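Local coordinates for sensor protein KdpD (Escherichia coli, PDB 4Y2F), which is a potassium sensor histidine kinase, of which this GAF domain is a part that probably serves in sensing or signal transfer, at residues S9-V14 with A22-Q27. Residues are numbered along the deposited sequence; the frame is centred on the assembly and turned at random.
Sequences SKALAV and AATSEQ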
loop_
_atom_site.group_PDB
_atom_site.type_symbol
_atom_site.label_atom_id
_atom_site.label_comp_id
_atom_site.label_asym_id
_atom_site.label_seq_id
_atom_site.Cartn_x
_atom_site.Cartn_y
_atom_site.Cartn_z
ATOM N N SER A 9 -1.199 2.591 7.948
ATOM C CA SER A 9 -2.279 2.547 6.962
ATOM C C SER A 9 -3.599 3.018 7.565
ATOM O O SER A 9 -4.384 3.712 6.902
ATOM C CB SER A 9 -2.414 1.141 6.361
ATOM O OG SER A 9 -3.226 0.300 7.167
ATOM N N LYS A 10 -3.865 2.662 8.826
ATOM C CA LYS A 10 -5.070 3.156 9.486
ATOM C C LYS A 10 -5.040 4.670 9.621
ATOM O O LYS A 10 -6.059 5.340 9.399
ATOM C CB LYS A 10 -5.222 2.513 10.864
ATOM C CG LYS A 10 -5.662 1.057 10.830
ATOM C CD LYS A 10 -5.454 0.377 12.182
ATOM C CE LYS A 10 -6.424 0.858 13.249
ATOM N NZ LYS A 10 -6.243 0.093 14.520
ATOM N N ALA A 11 -3.876 5.226 9.967
ATOM C CA ALA A 11 -3.763 6.667 10.135
ATOM C C ALA A 11 -3.829 7.387 8.790
ATOM O O ALA A 11 -4.425 8.467 8.691
ATOM C CB ALA A 11 -2.469 6.997 10.872
ATOM N N LEU A 12 -3.233 6.799 7.746
ATOM C CA LEU A 12 -3.294 7.405 6.417
ATOM C C LEU A 12 -4.702 7.375 5.842
ATOM O O LEU A 12 -5.082 8.285 5.089
ATOM C CB LEU A 12 -2.343 6.685 5.461
ATOM C CG LEU A 12 -0.833 6.847 5.657
ATOM C CD1 LEU A 12 -0.092 5.873 4.752
ATOM C CD2 LEU A 12 -0.384 8.285 5.386
ATOM N N ALA A 13 -5.494 6.350 6.188
ATOM C CA ALA A 13 -6.819 6.190 5.599
ATOM C C ALA A 13 -7.741 7.342 5.963
ATOM O O ALA A 13 -8.664 7.663 5.199
ATOM C CB ALA A 13 -7.438 4.874 6.063
ATOM N N VAL A 14 -7.519 7.974 7.118
ATOM C CA VAL A 14 -8.399 9.046 7.571
ATOM C C VAL A 14 -7.816 10.427 7.329
ATOM O O VAL A 14 -8.451 11.432 7.698
ATOM C CB VAL A 14 -8.812 8.872 9.042
ATOM C CG1 VAL A 14 -9.648 7.609 9.204
ATOM C CG2 VAL A 14 -7.598 8.852 9.938
ATOM N N ALA A 22 1.389 14.133 5.201
ATOM C CA ALA A 22 2.791 14.415 5.482
ATOM C C ALA A 22 3.099 14.245 6.964
ATOM O O ALA A 22 4.097 13.613 7.331
ATOM C CB ALA A 22 3.135 15.829 5.019
ATOM N N ALA A 23 2.245 14.795 7.835
ATOM C CA ALA A 23 2.485 14.679 9.272
ATOM C C ALA A 23 2.452 13.223 9.723
ATOM O O ALA A 23 3.331 12.774 10.470
ATOM C CB ALA A 23 1.463 15.510 10.047
ATOM N N THR A 24 1.453 12.465 9.265
ATOM C CA THR A 24 1.375 11.053 9.611
ATOM C C THR A 24 2.591 10.297 9.104
ATOM O O THR A 24 3.184 9.489 9.827
ATOM C CB THR A 24 0.107 10.457 9.003
ATOM O OG1 THR A 24 -1.040 11.030 9.630
ATOM C CG2 THR A 24 0.081 8.938 9.182
ATOM N N SER A 25 2.977 10.539 7.858
ATOM C CA SER A 25 4.128 9.832 7.314
ATOM C C SER A 25 5.395 10.129 8.116
ATOM O O SER A 25 6.173 9.221 8.422
ATOM C CB SER A 25 4.290 10.176 5.832
ATOM O OG SER A 25 3.085 9.884 5.132
ATOM N N GLU A 26 5.607 11.390 8.495
ATOM C CA GLU A 26 6.792 11.745 9.273
ATOM C C GLU A 26 6.786 11.085 10.650
ATOM O O GLU A 26 7.817 10.568 11.098
ATOM C CB GLU A 26 6.912 13.269 9.366
ATOM C CG GLU A 26 7.219 13.906 8.003
ATOM C CD GLU A 26 7.093 15.418 7.996
ATOM O OE1 GLU A 26 6.896 16.021 9.076
ATOM O OE2 GLU A 26 7.194 16.009 6.898
ATOM N N GLN A 27 5.632 11.063 11.321
ATOM C CA GLN A 27 5.542 10.431 12.635
ATOM C C GLN A 27 5.946 8.967 12.556
ATOM O O GLN A 27 6.766 8.484 13.351
ATOM C CB GLN A 27 4.106 10.559 13.146
ATOM C CG GLN A 27 3.810 9.852 14.468
ATOM C CD GLN A 27 2.341 9.911 14.833
ATOM O OE1 GLN A 27 1.812 10.978 15.145
ATOM N NE2 GLN A 27 1.675 8.771 14.788
HETATM O O HOH W 1 -3.279 11.006 8.116
#
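Thr24 chi1 of -67° sets OG1 beside the backbone N, back over its own helical turn, and thereby leaves the methyl CG2 anti to that N, facing helix 9-13. Leu12 has nearly the same first torsion (chi1 -70°), its CG standing where OG1 stands on Thr24; with CD1 extended from CA, the other methyl, CD2, branches across to helix 22-27. Thr24 CG2 thereby becomes the common point of the contact. It meets the methyl of Ala11, CB to CG2 3.6 Å, and also Leu12 CD2, 3.9 Å from the same CG2. The leucine branch passes the threonine side chain at a slant and ends beside Ser25, its CD2 3.8 Å from OG in plain van der Waals contact. That hydroxyl is already engaged by a hydrogen bond to Ile21 O, one turn earlier in its own helix, so it can lie against a methyl without losing a polar partner.

No direct hydrogen bond joins the two segments; a single water does so instead. It donates to Ala11 O at 2.8 Å and is hydrogen-bonded to Thr24 OG1 at 2.7 Å, so that one threonine offers a methyl to the apolar seam and a hydroxyl to a polar bridge. OG1 is also hydrogen-bonded to Asp20 O, which ties the hydroxyl to its own helix as well as to the water.

The segment axes run almost antiparallel, at 168°, and approach to 9.7 Å at their closest. This is a helical hairpin in which helix 4-13 folds back along helix 18-33 of the GAF domain. Ala11 also touches Phe28 farther along that helix, Ser9 and Ala13 pack on the second subunit, and Ala22 and Ser25 rest on Val39 of strand 35-42.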